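Local atomic coordinates of mandelate racemase/muconate lactonizing enzyme-like protein (Rubrobacter xylanophilus DSM 9941, PDB entry 3CYJ), a protein that is of unassigned function but belongs to the enolase superfamily, with an N-terminal capping domain, a TIM-barrel-like domain and a sodium ion bound in the model. Residues V18-D21 / Y22-D26; E40-G44 / G45-L49; G118-L121 / A122-L125; G168-P171 / E172-P175. All blocks are in the same frame, centred on the assembly; numbering follows the deposited sequence.

Contact 1: V18-D21 / Y22-D26; sequences VPTD and YPESD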
loop_
_atom_site.group_PDB
_atom_site.type_symbol
_atom_site.label_atom_id
_atom_site.label_comp_id
_atom_site.label_asym_id
_atom_site.label_seq_id
_atom_site.Cartn_x
_atom_site.Cartn_y
_atom_site.Cartn_z
ATOM N N VAL A 18 -7.704 9.227 47.688
ATOM C CA VAL A 18 -7.770 10.644 48.035
ATOM C C VAL A 18 -8.836 11.386 47.195
ATOM O O VAL A 18 -8.774 11.422 45.949
ATOM C CB VAL A 18 -6.407 11.334 47.779
ATOM C CG1 VAL A 18 -6.460 12.782 48.185
ATOM C CG2 VAL A 18 -5.252 10.584 48.489
ATOM N N PRO A 19 -9.831 11.990 47.877
ATOM C CA PRO A 19 -10.772 12.822 47.156
ATOM C C PRO A 19 -10.069 13.894 46.343
ATOM O O PRO A 19 -9.097 14.453 46.782
ATOM C CB PRO A 19 -11.603 13.476 48.293
ATOM C CG PRO A 19 -11.551 12.440 49.394
ATOM C CD PRO A 19 -10.115 11.967 49.327
ATOM N N THR A 20 -10.598 14.169 45.166
ATOM C CA THR A 20 -10.212 15.323 44.372
ATOM C C THR A 20 -10.661 16.570 45.145
ATOM O O THR A 20 -11.584 16.496 45.969
ATOM C CB THR A 20 -10.875 15.297 42.956
ATOM O OG1 THR A 20 -12.294 15.086 43.079
ATOM C CG2 THR A 20 -10.336 14.115 42.126
ATOM N N ASP A 21 -10.032 17.716 44.884
ATOM C CA ASP A 21 -10.422 18.940 45.566
ATOM C C ASP A 21 -11.689 19.606 44.965
ATOM O O ASP A 21 -12.145 20.632 45.446
ATOM C CB ASP A 21 -9.224 19.907 45.712
ATOM C CG ASP A 21 -8.619 20.331 44.352
ATOM O OD1 ASP A 21 -9.133 19.916 43.297
ATOM O OD2 ASP A 21 -7.620 21.089 44.336
ATOM N N TYR A 22 -12.260 19.018 43.917
ATOM C CA TYR A 22 -13.491 19.529 43.299
ATOM C C TYR A 22 -14.007 18.343 42.491
ATOM O O TYR A 22 -13.222 17.433 42.179
ATOM C CB TYR A 22 -13.162 20.710 42.373
ATOM C CG TYR A 22 -14.360 21.498 41.878
ATOM C CD1 TYR A 22 -14.991 22.444 42.700
ATOM C CD2 TYR A 22 -14.849 21.326 40.570
ATOM C CE1 TYR A 22 -16.115 23.198 42.245
ATOM C CE2 TYR A 22 -15.967 22.081 40.103
ATOM C CZ TYR A 22 -16.593 23.009 40.959
ATOM O OH TYR A 22 -17.680 23.735 40.508
ATOM N N PRO A 23 -15.320 18.299 42.169
ATOM C CA PRO A 23 -15.728 17.195 41.238
ATOM C C PRO A 23 -15.039 17.356 39.852
ATOM O O PRO A 23 -15.006 18.473 39.309
ATOM C CB PRO A 23 -17.253 17.379 41.063
ATOM C CG PRO A 23 -17.679 18.522 41.960
ATOM C CD PRO A 23 -16.450 19.122 42.640
ATOM N N GLU A 24 -14.515 16.277 39.278
ATOM C CA GLU A 24 -13.740 16.426 38.036
ATOM C C GLU A 24 -14.296 15.593 36.890
ATOM O O GLU A 24 -14.854 14.518 37.086
ATOM C CB GLU A 24 -12.256 16.095 38.285
ATOM C CG GLU A 24 -11.522 17.126 39.194
ATOM C CD GLU A 24 -10.083 16.732 39.466
ATOM O OE1 GLU A 24 -9.608 15.761 38.851
ATOM O OE2 GLU A 24 -9.387 17.367 40.276
ATOM N N SER A 25 -14.132 16.083 35.668
ATOM C CA SER A 25 -14.612 15.308 34.535
ATOM C C SER A 25 -13.815 15.685 33.290
ATOM O O SER A 25 -13.099 16.697 33.263
ATOM C CB SER A 25 -16.094 15.542 34.322
ATOM O OG SER A 25 -16.291 16.887 33.904
ATOM N N ASP A 26 -13.948 14.870 32.258
ATOM C CA ASP A 26 -13.317 15.169 31.006
ATOM C C ASP A 26 -14.348 14.730 29.983
ATOM O O ASP A 26 -15.523 14.422 30.370
ATOM C CB ASP A 26 -11.941 14.480 30.857
ATOM C CG ASP A 26 -12.001 12.953 30.954
ATOM O OD1 ASP A 26 -13.004 12.340 30.503
ATOM O OD2 ASP A 26 -11.017 12.350 31.450
HETATM O O HOH W 1 -10.216 19.834 40.734
#
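Asp-21 OD1 takes bonds from His-320 NE2 and from a water that also donates to Glu-24 OE2. The water lies 2.8 Å from Asp-21 OD1 and 2.6 Å from Glu-24 OE2. The two carboxylates come within 4.0 Å of each other, Asp-21 OD1 to Glu-24 OE2, and their planes are turned 72° apart. The water between them probably eases the repulsion of the like charges.

A second bond closes the corner. Thr-20 OG1 donates to Tyr-22 O over 2.7 Å. It comes from above the carbonyl plane, 39° out of it, and so is not aimed at a lone pair. Thr-20 chi1 of 51° sets OG1 between the backbone N and the carbonyl carbon, facing this oxygen. The methyl, anti to the carbonyl carbon, meets the carboxylate of Glu-24, with Thr-20 CG2 3.7 Å from Glu-24 CD.

This is the sharp bend in strand 8-26 of the N-terminal capping domain of the enolase superfamily. The chain turns at Asp-21 and Tyr-22, and strand 29-31 pairs with it as a hairpin. Thr-20 and Glu-24 both pack on Trp-31 of that strand.

The Tyr-22 ring leads away from the bend and touches Pro-144. One ring face takes Pro-23 CD, offset toward the rim. Further along, Asp-26 OD2 forms a salt bridge with Arg-90 of a second subunit.

Contact 2: E40-G44 / G45-L49; sequences EAHGG and GRKGL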
loop_
_atom_site.group_PDB
_atom_site.type_symbol
_atom_site.label_atom_id
_atom_site.label_comp_id
_atom_site.label_asym_id
_atom_site.label_seq_id
_atom_site.Cartn_x
_atom_site.Cartn_y
_atom_site.Cartn_z
ATOM N N GLU A 40 6.513 -1.183 48.116
ATOM C CA GLU A 40 7.827 -0.965 48.703
ATOM C C GLU A 40 8.642 -2.205 48.613
ATOM O O GLU A 40 8.193 -3.315 49.038
ATOM C CB GLU A 40 7.769 -0.444 50.137
ATOM C CG GLU A 40 6.977 0.863 50.235
ATOM C CD GLU A 40 7.142 1.514 51.612
ATOM O OE1 GLU A 40 7.597 0.772 52.510
ATOM O OE2 GLU A 40 6.839 2.734 51.795
ATOM N N ALA A 41 9.833 -2.012 48.035
ATOM C CA ALA A 41 10.787 -3.096 47.866
ATOM C C ALA A 41 11.942 -2.947 48.841
ATOM O O ALA A 41 12.642 -1.915 48.848
ATOM C CB ALA A 41 11.309 -3.161 46.451
ATOM N N HIS A 42 12.125 -3.996 49.645
ATOM C CA HIS A 42 13.118 -4.041 50.714
ATOM C C HIS A 42 14.197 -4.956 50.270
ATOM O O HIS A 42 13.894 -6.094 49.869
ATOM C CB HIS A 42 12.496 -4.638 51.977
ATOM C CG HIS A 42 11.530 -3.723 52.645
ATOM N ND1 HIS A 42 10.205 -3.643 52.270
ATOM C CD2 HIS A 42 11.700 -2.806 53.627
ATOM C CE1 HIS A 42 9.592 -2.723 53.003
ATOM N NE2 HIS A 42 10.476 -2.198 53.833
ATOM N N GLY A 43 15.448 -4.483 50.319
ATOM C CA GLY A 43 16.559 -5.363 49.988
ATOM C C GLY A 43 17.893 -4.716 50.242
ATOM O O GLY A 43 17.980 -3.496 50.285
ATOM N N GLY A 44 18.924 -5.540 50.459
ATOM C CA GLY A 44 20.302 -5.095 50.725
ATOM C C GLY A 44 20.468 -3.976 51.754
ATOM O O GLY A 44 21.437 -3.212 51.655
ATOM N N GLY A 45 19.548 -3.880 52.728
ATOM C CA GLY A 45 19.588 -2.810 53.737
ATOM C C GLY A 45 18.896 -1.502 53.357
ATOM O O GLY A 45 18.784 -0.573 54.178
ATOM N N ARG A 46 18.415 -1.422 52.113
ATOM C CA ARG A 46 17.667 -0.244 51.660
ATOM C C ARG A 46 16.180 -0.554 51.325
ATOM O O ARG A 46 15.729 -1.715 51.385
ATOM C CB ARG A 46 18.398 0.431 50.476
ATOM C CG ARG A 46 19.874 0.789 50.763
ATOM C CD ARG A 46 19.946 2.012 51.676
ATOM N NE ARG A 46 21.146 2.845 51.490
ATOM C CZ ARG A 46 21.328 4.031 52.087
ATOM N NH1 ARG A 46 20.401 4.523 52.921
ATOM N NH2 ARG A 46 22.424 4.739 51.836
ATOM N N LYS A 47 15.439 0.497 50.970
ATOM C CA LYS A 47 14.045 0.365 50.538
ATOM C C LYS A 47 13.620 1.261 49.349
ATOM O O LYS A 47 13.746 2.475 49.365
ATOM C CB LYS A 47 13.107 0.494 51.721
ATOM C CG LYS A 47 11.782 1.194 51.438
ATOM C CD LYS A 47 10.842 1.095 52.648
ATOM C CE LYS A 47 10.941 2.306 53.616
ATOM N NZ LYS A 47 10.583 3.637 52.986
ATOM N N GLY A 48 13.135 0.648 48.289
ATOM C CA GLY A 48 12.668 1.425 47.148
ATOM C C GLY A 48 11.152 1.554 47.166
ATOM O O GLY A 48 10.401 0.670 47.659
ATOM N N LEU A 49 10.673 2.655 46.643
ATOM C CA LEU A 49 9.255 2.682 46.396
ATOM C C LEU A 49 8.862 3.065 44.947
ATOM O O LEU A 49 9.579 3.796 44.245
ATOM C CB LEU A 49 8.525 3.451 47.501
ATOM C CG LEU A 49 8.051 4.865 47.272
ATOM C CD1 LEU A 49 8.313 5.691 48.614
ATOM C CD2 LEU A 49 8.770 5.379 46.037
#
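Strands 40-43 and 46-49 run antiparallel, their axes at 159°, and a type I' turn from Gly-43 to Arg-46 joins them. Ala-41 and Gly-48 form a hydrogen-bonded pair: Ala-41 N to Gly-48 O is 2.8 Å and Gly-48 N to Ala-41 O is 2.7 Å. Gly-43 and Arg-46 are bonded in the same way, with Arg-46 N 2.8 Å from Gly-43 O. Gly-44 and Gly-45 make the turn at positive phi.

Glu-40, His-42, Lys-47 and Leu-49 stand on one face of the hairpin. Lys-47 lies beside His-42, pointing the same way, and places its CG over one face of the imidazole, toward the rim. Its chain bends at chi3 (93°) and again at chi4, which turns the amine toward Glu-40. The acid meets the lysine across its aliphatic part, Glu-40 OE1 lying 3.3 Å from Lys-47 CD. The charged ends are too far apart for a salt bridge, with Glu-40 OE2 4.0 Å from Lys-47 NZ. Glu-40 CG also touches Leu-49 CB at 4.1 Å.

Ala-41 and Arg-46 lie on the other face. They meet helix 97-116, Ala-41 at Leu-109 and Arg-46 at Leu-112 and Leu-116. Asp-111 of that helix accepts from Leu-49 N. The arrangement is a beta hairpin with a two-residue type I' turn, at the edge of the antiparallel sheet of the enolase-type N-terminal domain.

Contact 3: G118-L121 / A122-L125; sequences GLPL and ADAL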
loop_
_atom_site.group_PDB
_atom_site.type_symbol
_atom_site.label_atom_id
_atom_site.label_comp_id
_atom_site.label_asym_id
_atom_site.label_seq_id
_atom_site.Cartn_x
_atom_site.Cartn_y
_atom_site.Cartn_z
ATOM N N GLY A 118 23.416 4.581 46.111
ATOM C CA GLY A 118 23.557 5.907 46.651
ATOM C C GLY A 118 23.372 7.022 45.622
ATOM O O GLY A 118 23.945 8.093 45.797
ATOM N N LEU A 119 22.530 6.819 44.591
ATOM C CA LEU A 119 22.351 7.831 43.527
ATOM C C LEU A 119 20.912 8.322 43.434
ATOM O O LEU A 119 19.989 7.550 43.681
ATOM C CB LEU A 119 22.746 7.246 42.167
ATOM C CG LEU A 119 24.229 6.942 41.943
ATOM C CD1 LEU A 119 24.479 6.308 40.604
ATOM C CD2 LEU A 119 25.128 8.190 42.170
ATOM N N PRO A 120 20.710 9.601 43.092
ATOM C CA PRO A 120 19.382 9.996 42.572
ATOM C C PRO A 120 18.971 9.061 41.398
ATOM O O PRO A 120 19.846 8.591 40.653
ATOM C CB PRO A 120 19.619 11.411 42.029
ATOM C CG PRO A 120 20.938 11.888 42.704
ATOM C CD PRO A 120 21.741 10.642 42.878
ATOM N N LEU A 121 17.677 8.755 41.250
ATOM C CA LEU A 121 17.284 7.780 40.219
ATOM C C LEU A 121 17.755 8.211 38.819
ATOM O O LEU A 121 18.287 7.402 38.052
ATOM C CB LEU A 121 15.761 7.515 40.230
ATOM C CG LEU A 121 15.279 6.455 39.220
ATOM C CD1 LEU A 121 16.105 5.214 39.305
ATOM C CD2 LEU A 121 13.786 6.116 39.389
ATOM N N ALA A 122 17.594 9.498 38.520
ATOM C CA ALA A 122 18.004 10.037 37.244
ATOM C C ALA A 122 19.455 9.698 36.944
ATOM O O ALA A 122 19.795 9.379 35.788
ATOM C CB ALA A 122 17.766 11.500 37.209
ATOM N N ASP A 123 20.307 9.697 37.971
ATOM C CA ASP A 123 21.725 9.346 37.805
ATOM C C ASP A 123 21.996 7.859 37.658
ATOM O O ASP A 123 23.043 7.479 37.124
ATOM C CB ASP A 123 22.575 9.932 38.947
ATOM C CG ASP A 123 22.740 11.448 38.824
ATOM O OD1 ASP A 123 22.690 12.127 39.886
ATOM O OD2 ASP A 123 22.882 11.965 37.664
ATOM N N ALA A 124 21.076 7.010 38.119
ATOM C CA ALA A 124 21.243 5.560 37.944
ATOM C C ALA A 124 20.787 5.068 36.539
ATOM O O ALA A 124 21.093 3.950 36.110
ATOM C CB ALA A 124 20.509 4.786 39.058
ATOM N N LEU A 125 20.040 5.906 35.830
ATOM C CA LEU A 125 19.599 5.589 34.480
ATOM C C LEU A 125 20.509 6.298 33.471
ATOM O O LEU A 125 21.234 7.232 33.855
ATOM C CB LEU A 125 18.180 6.108 34.336
ATOM C CG LEU A 125 17.137 5.393 35.223
ATOM C CD1 LEU A 125 15.854 6.159 35.267
ATOM C CD2 LEU A 125 16.945 3.963 34.696
#
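Leu-121 and Leu-125 meet at an angle, four residues apart, with Leu-121 CG 4.0 Å from Leu-125 CD1. Leu-121 CG lies opposite the backbone N (chi1 -177°), whereas Leu-125 carries its CG beside its own N (chi1 -66°). This brings Leu-125 CG near Leu-121 O, at 3.7 Å. Both leucines pack on Trp-110 of helix 97-116 and on Ile-277 of helix 276-280. Ala-124 adds its methyl to the same cluster, Leu-121 CD1 lying 4.4 Å from Ala-124 CB.

On another side, Asp-123 crosses the ring of Pro-120. The carboxylate touches the pyrrolidine, Asp-123 OD1 to Pro-120 CG being 3.3 Å. The other oxygen, Asp-123 OD2, is held in a salt bridge with Arg-127.

Pro-120 is the N-cap of the short helix 121-124. It precedes the first turn, and Pro-120 O accepts from Ala-124 N at 3.2 Å. A weak bond from Asp-123 N reaches the same oxygen. Ala-124 N also donates to Leu-121 O at 2.8 Å. Just upstream, Gly-118 ends the long helix 97-116 in a Schellman motif.

Leu-119 lies against the helix backbone, with its CD1 3.9 Å from Asp-123 O. This leucine also packs on Leu-117 of a third subunit, and Lys-113 of that subunit is hydrogen-bonded to Asp-123 O.

Contact 4: G168-P171 / E172-P175; sequences GREP and EKDP
A chi1 of -75° sets the carboxylate of Asp-174 beside its own backbone N, and chi2 of -27° turns it back toward Gly-168. Gly-168 N donates to Asp-174 OD2 at 2.7 Å. The bond meets the syn side of the oxygen, 27° out of the carboxylate plane. The side chain thus ties the start of helix 174-185 to the loop that follows strand 162-166. This is a beta-alpha connection of the barrel domain in an enolase-type fold, with Gly-168 about 12 Å from the bound sodium ion.

The other carboxylate oxygen works through water. The water donates to Asp-174 OD1 and accepts from Glu-170 N at 2.7 Å. Asp-174 is buried, and both of its oxygens have partners here. Its side chain also touches Val-167, Tyr-199 and Phe-211.

Backbone bonds close the turn leading into the helix. Lys-173 N reaches Glu-170 O at 2.7 Å. Asp-174 N reaches Pro-171 O at 3.1 Å. Pro-171 and Pro-175 both rest on Trp-207 of helix 201-215.

Glu-170 and Lys-173, an exposed and a partly exposed residue, pass across each other. Bends at chi3 and chi4 fold the lysine over the glutamate stem, with Lys-173 CE 3.5 Å from Glu-170 CB. Glu-170 OE1 sits too close to the lysine in the model, so any charge pairing there is doubtful.

Arg-169 runs away from the turn, and its NH2 is hydrogen-bonded to Asp-26 O. On the helix side, Pro-175 CD lies 3.3 Å from Pro-171 O.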
loop_
_atom_site.group_PDB
_atom_site.type_symbol
_atom_site.label_atom_id
_atom_site.label_comp_id
_atom_site.label_asym_id
_atom_site.label_seq_id
_atom_site.Cartn_x
_atom_site.Cartn_y
_atom_site.Cartn_z
ATOM N N GLY A 168 -14.691 18.927 24.980
ATOM C CA GLY A 168 -15.371 17.833 24.271
ATOM C C GLY A 168 -16.563 17.209 24.957
ATOM O O GLY A 168 -17.301 16.423 24.311
ATOM N N ARG A 169 -16.748 17.527 26.251
ATOM C CA ARG A 169 -17.884 17.016 27.024
ATOM C C ARG A 169 -19.217 17.715 26.668
ATOM O O ARG A 169 -20.236 17.053 26.451
ATOM C CB ARG A 169 -17.603 17.098 28.534
ATOM C CG ARG A 169 -18.645 16.398 29.368
ATOM C CD ARG A 169 -18.267 16.326 30.828
ATOM N NE ARG A 169 -19.258 15.466 31.450
ATOM C CZ ARG A 169 -19.122 14.149 31.595
ATOM N NH1 ARG A 169 -20.112 13.446 32.111
ATOM N NH2 ARG A 169 -17.993 13.526 31.229
ATOM N N GLU A 170 -19.194 19.048 26.610
ATOM C CA GLU A 170 -20.287 19.835 26.062
ATOM C C GLU A 170 -19.789 20.754 24.940
ATOM O O GLU A 170 -19.525 21.947 25.154
ATOM C CB GLU A 170 -20.966 20.648 27.159
ATOM C CG GLU A 170 -22.104 19.858 27.885
ATOM C CD GLU A 170 -22.695 20.636 29.061
ATOM O OE1 GLU A 170 -23.350 21.701 28.836
ATOM O OE2 GLU A 170 -22.486 20.170 30.208
ATOM N N PRO A 171 -19.684 20.200 23.725
ATOM C CA PRO A 171 -18.995 20.929 22.651
ATOM C C PRO A 171 -19.471 22.385 22.424
ATOM O O PRO A 171 -18.646 23.271 22.132
ATOM C CB PRO A 171 -19.206 20.034 21.422
ATOM C CG PRO A 171 -19.443 18.632 22.016
ATOM C CD PRO A 171 -20.140 18.846 23.321
ATOM N N GLU A 172 -20.762 22.628 22.591
ATOM C CA GLU A 172 -21.357 23.965 22.529
ATOM C C GLU A 172 -20.725 24.957 23.475
ATOM O O GLU A 172 -20.604 26.126 23.155
ATOM C CB GLU A 172 -22.869 23.909 22.823
ATOM C CG GLU A 172 -23.595 25.237 22.545
ATOM C CD GLU A 172 -24.070 25.999 23.823
ATOM O OE1 GLU A 172 -24.103 27.280 23.792
ATOM O OE2 GLU A 172 -24.417 25.314 24.842
ATOM N N LYS A 173 -20.297 24.500 24.642
ATOM C CA LYS A 173 -19.683 25.422 25.597
ATOM C C LYS A 173 -18.179 25.664 25.393
ATOM O O LYS A 173 -17.633 26.617 25.899
ATOM C CB LYS A 173 -19.961 24.958 27.013
ATOM C CG LYS A 173 -21.430 25.146 27.419
ATOM C CD LYS A 173 -21.854 24.121 28.505
ATOM C CE LYS A 173 -20.633 23.472 29.238
ATOM N NZ LYS A 173 -20.468 23.807 30.687
ATOM N N ASP A 174 -17.522 24.809 24.622
ATOM C CA ASP A 174 -16.066 24.835 24.538
ATOM C C ASP A 174 -15.448 26.112 23.921
ATOM O O ASP A 174 -14.413 26.576 24.397
ATOM C CB ASP A 174 -15.557 23.575 23.811
ATOM C CG ASP A 174 -15.630 22.325 24.680
ATOM O OD1 ASP A 174 -15.572 22.445 25.943
ATOM O OD2 ASP A 174 -15.755 21.229 24.082
ATOM N N PRO A 175 -16.069 26.682 22.863
ATOM C CA PRO A 175 -15.509 27.934 22.331
ATOM C C PRO A 175 -15.342 29.039 23.367
ATOM O O PRO A 175 -14.273 29.609 23.440
ATOM C CB PRO A 175 -16.481 28.327 21.238
ATOM C CG PRO A 175 -17.113 27.006 20.833
ATOM C CD PRO A 175 -17.246 26.248 22.091
HETATM O O HOH W 2 -16.892 20.410 27.244
#

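Overall arrangement
The contacts follow the chain in numerical order. Contacts 1, 2 and 3 belong to the N-terminal domain, and contact 4 to the barrel domain. Contacts 1 and 2 share one antiparallel sheet, through neighbouring strands 8-26 and 33-43, with centres 33 Å apart. Contacts 2 and 3 lie on the same side of the chain's centre, centres about 15 Å apart, and both pack on helix 97-116. Contact 4 is on the opposite side of it, 48 Å from contact 2 between centres. It touches contact 1, where Arg-169 NH2 is 2.8 Å from Asp-26 O. That probable hydrogen bond ties the two domains together; Glu-24 and Gly-168 each lie about 12 Å from the sodium ion.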